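Local coordinates for predicted protein (Acinetobacter sp. RUH2624, PDB 4MEA), which catalyses the hydrolysis of epoxides and belongs to the Cif virulence factors, secreted enzymes with the alpha/beta hydrolase fold, at residues A[38-43]-A[51-56]; A[153-158]-A[266-271]; A[158-163]-A[274-279]. All coordinates share one frame; numbering follows the deposited sequence.

How the contacts relate
From the N terminus, the chain first folds back on itself in contact 1, where 38-43 and 51-56 close a tight hairpin at one outer end of the mixed sheet. Much later it lays down strand 151-157, and more than a hundred residues pass before strand 267-272 returns beside it in contact 2. Contact 3 joins the loops that follow these two strands, so contacts 2 and 3 cross along the chain, share D158 and touch through T271 and N277. Contact 1 is complete before either begins, and its centre lies about 23 Å from that of contact 2, on the same sheet. Contacts 1 and 3 lie on opposite sides of the chain's centre.

Contact 1: A[38-43]-A[51-56]; sequences SSKFIE and YVEGGS
The first torsions of K40 and Y51 set CG of each for their meeting. K40 carries CG anti to its carbonyl carbon (chi1 -61°) and then runs extended to NZ. Y51 holds CG between its backbone N and carbonyl carbon (chi1 66°), and E53 does the same two residues on, from the same face of the sheet. K40 CB stands over one face of the phenol ring in a CH-pi contact, 4.0 Å from the Y51 ring centroid. Further out, K40 CD passes 3.4 Å from Y51 OH, and the chain goes on to E53, where NZ closes a salt bridge to OE1 at 2.7 Å, meeting that oxygen nearly along its C-O axis. The other carboxylate oxygen, OE2, has a salt bridge to K86, so a lysine on each oxygen probably stabilises the negative charge of E53. I42 comes to the ring obliquely, CG2 lying 3.8 Å from Y51 CE2.

The backbones form the antiparallel beta hairpin 37-44/47-54 at the edge of the large mixed sheet of the alpha/beta hydrolase fold. S38 with E53 and K40 with Y51 are hydrogen-bonded pairs, K40 N reaching Y51 O at 2.9 Å. Between them S39 and V52 form a non-hydrogen-bonded pair, and V52 CA sends a CA-H...O contact to S38 O at 3.2 Å. The axes of the two short segments run 133° apart, well short of exactly antiparallel. Helix 108-123 packs on the face that carries K40, Y51 and E53 through A118, which meets I42, and I122, which touches both Y51 and E53. On the other face V52 meets W71, and S39 OG is hydrogen-bonded to H50. Water 2 lies at the edge of the Y51 ring, in its plane, 2.7 Å from Y51 OH, and donates to F41 O.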
ATOM      1  N   SER A  38     -22.051 -19.177  24.414  1.00 13.70           N
ATOM      2  CA  SER A  38     -21.091 -19.220  25.502  1.00 19.08           C
ATOM      3  C   SER A  38     -19.696 -18.914  24.986  1.00 17.16           C
ATOM      4  O   SER A  38     -19.297 -19.414  23.935  1.00 15.34           O
ATOM      5  CB  SER A  38     -21.110 -20.598  26.170  1.00 27.34           C
ATOM      6  OG  SER A  38     -22.440 -20.970  26.486  1.00 30.53           O
ATOM      7  N   SER A  39     -18.970 -18.091  25.738  1.00 13.43           N
ATOM      8  CA  SER A  39     -17.585 -17.752  25.443  1.00  9.12           C
ATOM      9  C   SER A  39     -16.649 -18.716  26.163  1.00 14.07           C
ATOM     10  O   SER A  39     -16.765 -18.916  27.370  1.00 13.89           O
ATOM     11  CB  SER A  39     -17.295 -16.316  25.877  1.00 10.24           C
ATOM     12  OG  SER A  39     -15.919 -16.013  25.758  1.00 11.20           O
ATOM     13  N   LYS A  40     -15.728 -19.319  25.422  1.00  9.35           N
ATOM     14  CA  LYS A  40     -14.824 -20.310  25.992  1.00 14.62           C
ATOM     15  C   LYS A  40     -13.440 -20.179  25.390  1.00 17.92           C
ATOM     16  O   LYS A  40     -13.256 -19.486  24.396  1.00 13.38           O
ATOM     17  CB  LYS A  40     -15.344 -21.721  25.713  1.00 19.37           C
ATOM     18  CG  LYS A  40     -16.703 -22.015  26.300  1.00 23.73           C
ATOM     19  CD  LYS A  40     -17.074 -23.457  26.060  1.00 30.90           C
ATOM     20  CE  LYS A  40     -18.490 -23.740  26.513  1.00 43.09           C
ATOM     21  NZ  LYS A  40     -18.803 -25.196  26.428  1.00 51.26           N
ATOM     22  N   PHE A  41     -12.473 -20.867  25.989  1.00 11.10           N
ATOM     23  CA  PHE A  41     -11.113 -20.881  25.479  1.00 14.95           C
ATOM     24  C   PHE A  41     -10.622 -22.318  25.346  1.00 22.52           C
ATOM     25  O   PHE A  41     -11.058 -23.205  26.081  1.00 21.66           O
ATOM     26  CB  PHE A  41     -10.182 -20.096  26.403  1.00 12.71           C
ATOM     27  CG  PHE A  41     -10.503 -18.629  26.490  1.00 14.01           C
ATOM     28  CD1 PHE A  41      -9.782 -17.705  25.752  1.00 14.18           C
ATOM     29  CD2 PHE A  41     -11.523 -18.175  27.313  1.00 15.54           C
ATOM     30  CE1 PHE A  41     -10.067 -16.346  25.833  1.00 16.44           C
ATOM     31  CE2 PHE A  41     -11.817 -16.823  27.394  1.00 19.87           C
ATOM     32  CZ  PHE A  41     -11.082 -15.906  26.655  1.00 17.33           C
ATOM     33  N   ILE A  42      -9.712 -22.546  24.406  1.00 21.58           N
ATOM     34  CA  ILE A  42      -9.152 -23.875  24.217  1.00 17.02           C
ATOM     35  C   ILE A  42      -7.722 -23.822  23.700  1.00 21.91           C
ATOM     36  O   ILE A  42      -7.395 -23.040  22.803  1.00 15.23           O
ATOM     37  CB  ILE A  42     -10.010 -24.736  23.268  1.00 18.23           C
ATOM     38  CG1 ILE A  42      -9.527 -26.191  23.304  1.00 22.15           C
ATOM     39  CG2 ILE A  42      -9.970 -24.172  21.851  1.00 14.23           C
ATOM     40  CD1 ILE A  42     -10.425 -27.158  22.582  1.00 26.05           C
ATOM     41  N   GLU A  43      -6.873 -24.674  24.267  1.00 13.34           N
ATOM     42  CA  GLU A  43      -5.468 -24.704  23.889  1.00 17.17           C
ATOM     43  C   GLU A  43      -5.272 -25.654  22.712  1.00 22.02           C
ATOM     44  O   GLU A  43      -5.789 -26.777  22.710  1.00 19.38           O
ATOM     45  CB  GLU A  43      -4.600 -25.128  25.078  1.00 17.62           C
ATOM     46  CG  GLU A  43      -3.137 -24.733  24.948  1.00 31.44           C
ATOM     47  CD  GLU A  43      -2.875 -23.302  25.387  1.00 31.95           C
ATOM     48  OE1 GLU A  43      -1.881 -22.710  24.923  1.00 39.66           O
ATOM     49  OE2 GLU A  43      -3.653 -22.776  26.211  1.00 29.36           O
ATOM     50  N   TYR A  51     -13.225 -18.881  21.544  1.00 11.01           N
ATOM     51  CA  TYR A  51     -14.324 -19.139  20.633  1.00 10.56           C
ATOM     52  C   TYR A  51     -15.645 -18.929  21.343  1.00 13.69           C
ATOM     53  O   TYR A  51     -15.695 -18.830  22.571  1.00 14.58           O
ATOM     54  CB  TYR A  51     -14.234 -20.549  20.046  1.00 12.55           C
ATOM     55  CG  TYR A  51     -14.416 -21.686  21.043  1.00 11.65           C
ATOM     56  CD1 TYR A  51     -15.640 -22.345  21.160  1.00 15.35           C
ATOM     57  CD2 TYR A  51     -13.365 -22.113  21.846  1.00 14.27           C
ATOM     58  CE1 TYR A  51     -15.815 -23.397  22.064  1.00 13.81           C
ATOM     59  CE2 TYR A  51     -13.530 -23.160  22.762  1.00 14.52           C
ATOM     60  CZ  TYR A  51     -14.756 -23.798  22.853  1.00 19.67           C
ATOM     61  OH  TYR A  51     -14.931 -24.831  23.743  1.00 18.13           O
ATOM     62  N   VAL A  52     -16.703 -18.864  20.552  1.00 13.71           N
ATOM     63  CA  VAL A  52     -18.058 -18.720  21.043  1.00 13.19           C
ATOM     64  C   VAL A  52     -18.883 -19.797  20.361  1.00 15.48           C
ATOM     65  O   VAL A  52     -18.742 -20.025  19.159  1.00 12.35           O
ATOM     66  CB  VAL A  52     -18.616 -17.318  20.694  1.00 16.59           C
ATOM     67  CG1 VAL A  52     -20.092 -17.208  21.050  1.00 10.62           C
ATOM     68  CG2 VAL A  52     -17.796 -16.243  21.399  1.00  9.33           C
ATOM     69  N   GLU A  53     -19.729 -20.479  21.125  1.00 11.38           N
ATOM     70  CA  GLU A  53     -20.548 -21.537  20.554  1.00 16.40           C
ATOM     71  C   GLU A  53     -21.984 -21.477  21.052  1.00 13.22           C
ATOM     72  O   GLU A  53     -22.280 -20.877  22.084  1.00 17.00           O
ATOM     73  CB  GLU A  53     -19.944 -22.914  20.853  1.00 25.16           C
ATOM     74  CG  GLU A  53     -20.052 -23.320  22.307  1.00 31.52           C
ATOM     75  CD  GLU A  53     -19.358 -24.639  22.610  1.00 35.67           C
ATOM     76  OE1 GLU A  53     -19.119 -24.910  23.803  1.00 36.30           O
ATOM     77  OE2 GLU A  53     -19.053 -25.401  21.666  1.00 32.13           O
ATOM     78  N   GLY A  54     -22.878 -22.100  20.297  1.00 17.45           N
ATOM     79  CA  GLY A  54     -24.278 -22.134  20.655  1.00 19.43           C
ATOM     80  C   GLY A  54     -24.892 -23.361  20.027  1.00 20.10           C
ATOM     81  O   GLY A  54     -24.276 -23.994  19.167  1.00 12.89           O
ATOM     82  N   GLY A  55     -26.099 -23.703  20.460  1.00 22.39           N
ATOM     83  CA  GLY A  55     -26.769 -24.893  19.974  1.00 29.35           C
ATOM     84  C   GLY A  55     -26.169 -26.184  20.505  1.00 19.49           C
ATOM     85  O   GLY A  55     -25.333 -26.179  21.408  1.00 22.72           O
ATOM     86  N   SER A  56     -26.603 -27.301  19.937  1.00 21.54           N
ATOM     87  CA  SER A  56     -26.116 -28.612  20.355  1.00 29.60           C
ATOM     88  C   SER A  56     -26.282 -29.629  19.238  1.00 23.22           C
ATOM     89  O   SER A  56     -25.304 -30.149  18.709  1.00 30.81           O
ATOM     90  CB  SER A  56     -26.872 -29.087  21.593  1.00 34.59           C
ATOM     91  OG  SER A  56     -28.266 -29.090  21.337  1.00 43.47           O
TER
HETATM   92  O   HOH W   1     -24.092 -21.786  24.783  1.00 22.90           O
HETATM   93  O   HOH W   2     -13.156 -25.335  25.733  1.00 30.77           O

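Contact 2: A[153-158]-A[266-271]; sequences KAVFMD and PSMALT
V155 against M268 and M157 against L270 are two of the four parallel bridges that join strands 151-157 and 267-272, neighbours in the central sheet of the alpha/beta hydrolase fold. The connection between them is long and a little over half helical.

Backbone hydrogen bonds run as a ladder that changes donor strand at each rung. A154 N gives to P266 O in a longish bond of 3.3 Å, and A154 O then accepts from M268 N. F156 repeats the pattern, its N reaching M268 O and its O taking L270 N at 3.0 Å. D158 N closes the series on L270 O at 2.8 Å.

Apolar contacts fill the face that carries V155, M157, M268 and L270. M268 lies beside V155 and bends at its last torsion (chi3 66°), which places CE 3.7 Å from V155 CG1. M157 and L270 also lie side by side, M157 CE 4.0 Å from L270 CD2. Helix 307-323 covers this face, L319 meeting V155, F322 both V155 and M268, and M307 L270. On the opposite face helix 136-146 packs against A154 and F156, while Y295 of the next strand touches S267 and A269.

At the C-terminal end the side chains of D158 and T271 cross at about a right angle. D158 OD2 is hydrogen-bonded to H305 ND1, OD1 to G272 N, and T271 OG1 to N277 O; T271 CB lies 3.4 Å from D158 OD1.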
ATOM      1  N   LYS A 153     -18.976 -29.494   3.454  1.00 15.47           N
ATOM      2  CA  LYS A 153     -19.125 -28.379   2.522  1.00 12.15           C
ATOM      3  C   LYS A 153     -18.369 -27.177   3.076  1.00 15.15           C
ATOM      4  O   LYS A 153     -18.263 -27.013   4.297  1.00 14.26           O
ATOM      5  CB  LYS A 153     -20.593 -27.996   2.354  1.00 15.68           C
ATOM      6  CG  LYS A 153     -21.490 -29.115   1.862  1.00 24.48           C
ATOM      7  CD  LYS A 153     -22.932 -28.652   1.759  1.00 27.98           C
ATOM      8  CE  LYS A 153     -23.820 -29.756   1.203  1.00 28.95           C
ATOM      9  NZ  LYS A 153     -25.213 -29.285   0.993  1.00 29.85           N
ATOM     10  N   ALA A 154     -17.873 -26.327   2.183  1.00 14.87           N
ATOM     11  CA  ALA A 154     -17.053 -25.182   2.581  1.00 16.97           C
ATOM     12  C   ALA A 154     -17.448 -23.914   1.835  1.00 19.23           C
ATOM     13  O   ALA A 154     -17.713 -23.952   0.633  1.00 13.69           O
ATOM     14  CB  ALA A 154     -15.578 -25.478   2.351  1.00 16.10           C
ATOM     15  N   VAL A 155     -17.470 -22.796   2.559  1.00  9.35           N
ATOM     16  CA  VAL A 155     -17.775 -21.496   1.977  1.00  7.25           C
ATOM     17  C   VAL A 155     -16.625 -20.544   2.284  1.00  5.62           C
ATOM     18  O   VAL A 155     -16.205 -20.437   3.436  1.00  8.60           O
ATOM     19  CB  VAL A 155     -19.058 -20.895   2.592  1.00 15.40           C
ATOM     20  CG1 VAL A 155     -19.388 -19.555   1.927  1.00  9.23           C
ATOM     21  CG2 VAL A 155     -20.217 -21.873   2.487  1.00 14.25           C
ATOM     22  N   PHE A 156     -16.121 -19.868   1.252  1.00 13.75           N
ATOM     23  CA  PHE A 156     -15.135 -18.801   1.417  1.00 11.61           C
ATOM     24  C   PHE A 156     -15.796 -17.485   1.020  1.00 12.28           C
ATOM     25  O   PHE A 156     -16.539 -17.429   0.032  1.00 11.27           O
ATOM     26  CB  PHE A 156     -13.900 -19.066   0.545  1.00  5.47           C
ATOM     27  CG  PHE A 156     -13.179 -20.348   0.889  1.00 12.71           C
ATOM     28  CD1 PHE A 156     -12.152 -20.353   1.824  1.00 14.09           C
ATOM     29  CD2 PHE A 156     -13.532 -21.545   0.279  1.00 17.81           C
ATOM     30  CE1 PHE A 156     -11.482 -21.531   2.139  1.00 13.11           C
ATOM     31  CE2 PHE A 156     -12.875 -22.725   0.598  1.00 14.05           C
ATOM     32  CZ  PHE A 156     -11.847 -22.713   1.528  1.00 15.50           C
ATOM     33  N   MET A 157     -15.546 -16.430   1.790  1.00 10.39           N
ATOM     34  CA  MET A 157     -16.296 -15.185   1.611  1.00  8.67           C
ATOM     35  C   MET A 157     -15.437 -13.972   1.237  1.00 14.13           C
ATOM     36  O   MET A 157     -14.477 -13.626   1.926  1.00 11.23           O
ATOM     37  CB  MET A 157     -17.183 -14.898   2.826  1.00  5.17           C
ATOM     38  CG  MET A 157     -18.312 -15.916   3.005  1.00  3.15           C
ATOM     39  SD  MET A 157     -19.285 -15.753   4.515  1.00 12.38           S
ATOM     40  CE  MET A 157     -20.044 -14.136   4.282  1.00  9.81           C
ATOM     41  N   ASP A 158     -15.812 -13.357   0.119  1.00 13.57           N
ATOM     42  CA  ASP A 158     -15.222 -12.121  -0.426  1.00 13.79           C
ATOM     43  C   ASP A 158     -13.729 -12.147  -0.772  1.00 13.84           C
ATOM     44  O   ASP A 158     -13.376 -11.973  -1.934  1.00 13.95           O
ATOM     45  CB  ASP A 158     -15.568 -10.875   0.419  1.00 10.75           C
ATOM     46  CG  ASP A 158     -15.719  -9.617  -0.440  1.00 13.81           C
ATOM     47  OD1 ASP A 158     -16.337  -9.713  -1.521  1.00 14.54           O
ATOM     48  OD2 ASP A 158     -15.198  -8.546  -0.068  1.00 10.72           O
ATOM     49  N   PRO A 266     -18.575 -30.022  -2.162  1.00 14.45           N
ATOM     50  CA  PRO A 266     -19.260 -28.817  -2.628  1.00 15.82           C
ATOM     51  C   PRO A 266     -18.647 -27.581  -1.969  1.00 19.10           C
ATOM     52  O   PRO A 266     -18.346 -27.599  -0.773  1.00 16.42           O
ATOM     53  CB  PRO A 266     -20.698 -29.024  -2.144  1.00 17.61           C
ATOM     54  CG  PRO A 266     -20.834 -30.523  -1.995  1.00 18.67           C
ATOM     55  CD  PRO A 266     -19.497 -30.974  -1.512  1.00 18.74           C
ATOM     56  N   SER A 267     -18.455 -26.525  -2.748  1.00 19.36           N
ATOM     57  CA  SER A 267     -17.885 -25.297  -2.219  1.00 15.45           C
ATOM     58  C   SER A 267     -18.636 -24.091  -2.764  1.00 17.60           C
ATOM     59  O   SER A 267     -19.306 -24.173  -3.796  1.00 20.35           O
ATOM     60  CB  SER A 267     -16.405 -25.201  -2.567  1.00 19.14           C
ATOM     61  OG  SER A 267     -16.212 -25.136  -3.968  1.00 17.60           O
ATOM     62  N   MET A 268     -18.537 -22.976  -2.053  1.00 15.50           N
ATOM     63  CA  MET A 268     -19.155 -21.736  -2.493  1.00 14.37           C
ATOM     64  C   MET A 268     -18.192 -20.568  -2.339  1.00 16.67           C
ATOM     65  O   MET A 268     -17.478 -20.476  -1.333  1.00 10.38           O
ATOM     66  CB  MET A 268     -20.437 -21.449  -1.699  1.00 12.83           C
ATOM     67  CG  MET A 268     -21.081 -20.098  -2.041  1.00 13.76           C
ATOM     68  SD  MET A 268     -22.800 -19.949  -1.515  1.00 18.86           S
ATOM     69  CE  MET A 268     -22.642 -20.008   0.269  1.00 10.47           C
ATOM     70  N   ALA A 269     -18.167 -19.700  -3.352  1.00 10.01           N
ATOM     71  CA  ALA A 269     -17.608 -18.361  -3.229  1.00 10.59           C
ATOM     72  C   ALA A 269     -18.778 -17.413  -3.024  1.00 15.27           C
ATOM     73  O   ALA A 269     -19.685 -17.342  -3.851  1.00  9.81           O
ATOM     74  CB  ALA A 269     -16.820 -17.976  -4.472  1.00 12.04           C
ATOM     75  N   LEU A 270     -18.773 -16.713  -1.897  1.00  8.79           N
ATOM     76  CA  LEU A 270     -19.851 -15.792  -1.559  1.00  7.89           C
ATOM     77  C   LEU A 270     -19.221 -14.429  -1.301  1.00 10.04           C
ATOM     78  O   LEU A 270     -18.427 -14.266  -0.378  1.00  8.59           O
ATOM     79  CB  LEU A 270     -20.616 -16.311  -0.333  1.00  6.30           C
ATOM     80  CG  LEU A 270     -21.635 -15.426   0.374  1.00  5.00           C
ATOM     81  CD1 LEU A 270     -22.782 -15.024  -0.559  1.00  6.16           C
ATOM     82  CD2 LEU A 270     -22.177 -16.154   1.614  1.00  5.60           C
ATOM     83  N   THR A 271     -19.552 -13.459  -2.143  1.00 10.05           N
ATOM     84  CA  THR A 271     -18.841 -12.192  -2.122  1.00 14.51           C
ATOM     85  C   THR A 271     -19.801 -11.011  -2.188  1.00 16.05           C
ATOM     86  O   THR A 271     -21.003 -11.178  -2.409  1.00  9.55           O
ATOM     87  CB  THR A 271     -17.885 -12.083  -3.316  1.00 16.99           C
ATOM     88  OG1 THR A 271     -18.643 -11.808  -4.498  1.00 15.36           O
ATOM     89  CG2 THR A 271     -17.097 -13.373  -3.505  1.00  8.85           C
TER

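Contact 3: A[158-163]-A[274-279]; sequences DSPIPD and KGVNDV
D158 and V276 bury the most surface here, and one straight bond ties them: V276 N gives to D158 OD2 at 2.9 Å with 169° at the hydrogen. The donor comes to the syn side of that oxygen, 24° out of the carboxylate plane. N277 N, next along the chain, reaches D158 OD1 at 3.5 Å, a weak bond, and G272 N also donates to OD1. The successive amides of V276 and N277, with that of G272 before the loop, hold the carboxylate and help to fix its rotation.

The V276 side chain packs closely on the same acid, with CG2 3.2 Å from D158 OD2. Its other branch, CG1, is anti to the backbone N (chi1 -174°) and meets P160 CD at 4.2 Å, the two side chains crossing at about a right angle. P160 CB lies 4.2 Å from V279 CG1. V276 and V279 are the end residues of a type II' beta turn, and the CB of each points toward the 158-163 loop. Water 3 donates to D158 O at 2.7 Å and to N277 O at 2.8 Å, bridging the two loops.

D158 OD2 has a further partner in H305 ND1. An acid directly after strand 151-157, bonded to a histidine, is consistent with the charge-relay pair of the alpha/beta hydrolase catalytic triad, in which D134 would probably be the nucleophile.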
ATOM      1  N   ASP A 158     -15.812 -13.357   0.119  1.00 13.57           N
ATOM      2  CA  ASP A 158     -15.222 -12.121  -0.426  1.00 13.79           C
ATOM      3  C   ASP A 158     -13.729 -12.147  -0.772  1.00 13.84           C
ATOM      4  O   ASP A 158     -13.376 -11.973  -1.934  1.00 13.95           O
ATOM      5  CB  ASP A 158     -15.568 -10.875   0.419  1.00 10.75           C
ATOM      6  CG  ASP A 158     -15.719  -9.617  -0.440  1.00 13.81           C
ATOM      7  OD1 ASP A 158     -16.337  -9.713  -1.521  1.00 14.54           O
ATOM      8  OD2 ASP A 158     -15.198  -8.546  -0.068  1.00 10.72           O
ATOM      9  N   SER A 159     -12.859 -12.352   0.221  1.00  8.88           N
ATOM     10  CA  SER A 159     -11.411 -12.249  -0.004  1.00  9.59           C
ATOM     11  C   SER A 159     -10.831 -13.408  -0.812  1.00  7.56           C
ATOM     12  O   SER A 159     -11.341 -14.530  -0.769  1.00 11.82           O
ATOM     13  CB  SER A 159     -10.648 -12.137   1.321  1.00  9.42           C
ATOM     14  OG  SER A 159     -10.993 -10.953   2.007  1.00  8.48           O
ATOM     15  N   PRO A 160      -9.751 -13.139  -1.551  1.00 10.63           N
ATOM     16  CA  PRO A 160      -9.104 -14.222  -2.289  1.00 10.09           C
ATOM     17  C   PRO A 160      -8.454 -15.208  -1.324  1.00 12.19           C
ATOM     18  O   PRO A 160      -8.053 -14.828  -0.222  1.00 12.14           O
ATOM     19  CB  PRO A 160      -8.028 -13.495  -3.105  1.00 10.39           C
ATOM     20  CG  PRO A 160      -7.757 -12.236  -2.346  1.00 15.40           C
ATOM     21  CD  PRO A 160      -9.084 -11.839  -1.768  1.00 13.16           C
ATOM     22  N   ILE A 161      -8.394 -16.469  -1.735  1.00 11.83           N
ATOM     23  CA  ILE A 161      -7.567 -17.465  -1.078  1.00 11.87           C
ATOM     24  C   ILE A 161      -6.163 -17.232  -1.628  1.00 14.82           C
ATOM     25  O   ILE A 161      -5.994 -17.054  -2.832  1.00 12.46           O
ATOM     26  CB  ILE A 161      -8.041 -18.895  -1.442  1.00 14.45           C
ATOM     27  CG1 ILE A 161      -9.474 -19.124  -0.946  1.00 10.87           C
ATOM     28  CG2 ILE A 161      -7.090 -19.951  -0.880  1.00 11.13           C
ATOM     29  CD1 ILE A 161     -10.217 -20.260  -1.655  1.00 11.79           C
ATOM     30  N   PRO A 162      -5.152 -17.196  -0.751  1.00 11.29           N
ATOM     31  CA  PRO A 162      -3.783 -17.005  -1.238  1.00 13.40           C
ATOM     32  C   PRO A 162      -3.409 -17.959  -2.375  1.00 15.56           C
ATOM     33  O   PRO A 162      -3.544 -19.172  -2.255  1.00 14.44           O
ATOM     34  CB  PRO A 162      -2.937 -17.303   0.003  1.00  9.23           C
ATOM     35  CG  PRO A 162      -3.805 -16.819   1.131  1.00 10.06           C
ATOM     36  CD  PRO A 162      -5.217 -17.212   0.722  1.00  6.85           C
ATOM     37  N   ASP A 163      -2.957 -17.391  -3.484  1.00 12.66           N
ATOM     38  CA  ASP A 163      -2.401 -18.173  -4.578  1.00 13.39           C
ATOM     39  C   ASP A 163      -1.481 -17.253  -5.369  1.00 12.94           C
ATOM     40  O   ASP A 163      -1.185 -16.144  -4.915  1.00  9.19           O
ATOM     41  CB  ASP A 163      -3.492 -18.855  -5.443  1.00 13.16           C
ATOM     42  CG  ASP A 163      -4.149 -17.912  -6.458  1.00 16.04           C
ATOM     43  OD1 ASP A 163      -4.065 -16.684  -6.303  1.00 11.39           O
ATOM     44  OD2 ASP A 163      -4.772 -18.416  -7.418  1.00 12.86           O
ATOM     45  N   LYS A 274     -19.780  -4.751  -3.886  1.00  8.62           N
ATOM     46  CA  LYS A 274     -19.063  -3.514  -3.540  1.00  9.30           C
ATOM     47  C   LYS A 274     -17.808  -3.769  -2.707  1.00 14.32           C
ATOM     48  O   LYS A 274     -17.149  -2.825  -2.252  1.00 13.88           O
ATOM     49  CB  LYS A 274     -19.974  -2.535  -2.782  1.00 14.97           C
ATOM     50  CG  LYS A 274     -21.159  -2.029  -3.602  1.00 17.97           C
ATOM     51  CD  LYS A 274     -20.688  -1.387  -4.897  1.00 30.34           C
ATOM     52  CE  LYS A 274     -21.858  -0.806  -5.692  1.00 39.33           C
ATOM     53  NZ  LYS A 274     -21.429  -0.296  -7.030  1.00 37.55           N
ATOM     54  N   GLY A 275     -17.487  -5.040  -2.500  1.00  9.42           N
ATOM     55  CA  GLY A 275     -16.282  -5.411  -1.780  1.00 12.12           C
ATOM     56  C   GLY A 275     -15.226  -5.873  -2.768  1.00 15.03           C
ATOM     57  O   GLY A 275     -14.903  -5.165  -3.717  1.00 14.15           O
ATOM     58  N   VAL A 276     -14.693  -7.070  -2.554  1.00 10.67           N
ATOM     59  CA  VAL A 276     -13.696  -7.637  -3.463  1.00 13.22           C
ATOM     60  C   VAL A 276     -14.375  -8.120  -4.752  1.00 12.57           C
ATOM     61  O   VAL A 276     -13.734  -8.260  -5.792  1.00 15.57           O
ATOM     62  CB  VAL A 276     -12.896  -8.777  -2.785  1.00  9.02           C
ATOM     63  CG1 VAL A 276     -11.760  -9.248  -3.693  1.00  8.92           C
ATOM     64  CG2 VAL A 276     -12.335  -8.280  -1.452  1.00  9.24           C
ATOM     65  N   ASN A 277     -15.679  -8.369  -4.667  1.00 11.94           N
ATOM     66  CA  ASN A 277     -16.508  -8.597  -5.851  1.00  8.62           C
ATOM     67  C   ASN A 277     -16.207  -9.951  -6.521  1.00 14.91           C
ATOM     68  O   ASN A 277     -16.432 -11.010  -5.930  1.00 13.66           O
ATOM     69  CB  ASN A 277     -16.368  -7.408  -6.832  1.00 12.10           C
ATOM     70  CG  ASN A 277     -17.396  -7.438  -7.950  1.00 18.62           C
ATOM     71  OD1 ASN A 277     -18.338  -8.230  -7.925  1.00 11.32           O
ATOM     72  ND2 ASN A 277     -17.221  -6.568  -8.937  1.00 22.11           N
ATOM     73  N   ASP A 278     -15.669  -9.925  -7.736  1.00 12.81           N
ATOM     74  CA  ASP A 278     -15.562 -11.159  -8.521  1.00 10.08           C
ATOM     75  C   ASP A 278     -14.216 -11.901  -8.480  1.00 15.46           C
ATOM     76  O   ASP A 278     -14.061 -12.936  -9.138  1.00 17.40           O
ATOM     77  CB  ASP A 278     -15.954 -10.882  -9.979  1.00 13.18           C
ATOM     78  CG  ASP A 278     -15.047  -9.875 -10.648  1.00 24.35           C
ATOM     79  OD1 ASP A 278     -14.186  -9.285  -9.959  1.00 25.03           O
ATOM     80  OD2 ASP A 278     -15.208  -9.662 -11.871  1.00 31.68           O
ATOM     81  N   VAL A 279     -13.246 -11.387  -7.727  1.00 11.52           N
ATOM     82  CA  VAL A 279     -11.923 -12.011  -7.679  1.00 11.19           C
ATOM     83  C   VAL A 279     -11.975 -13.462  -7.169  1.00 10.17           C
ATOM     84  O   VAL A 279     -11.464 -14.370  -7.813  1.00 10.60           O
ATOM     85  CB  VAL A 279     -10.929 -11.198  -6.822  1.00 13.09           C
ATOM     86  CG1 VAL A 279      -9.588 -11.948  -6.687  1.00  5.73           C
ATOM     87  CG2 VAL A 279     -10.725  -9.804  -7.416  1.00 13.59           C
TER
HETATM   88  O   HOH W   3     -14.089 -11.657  -4.515  1.00 10.69           O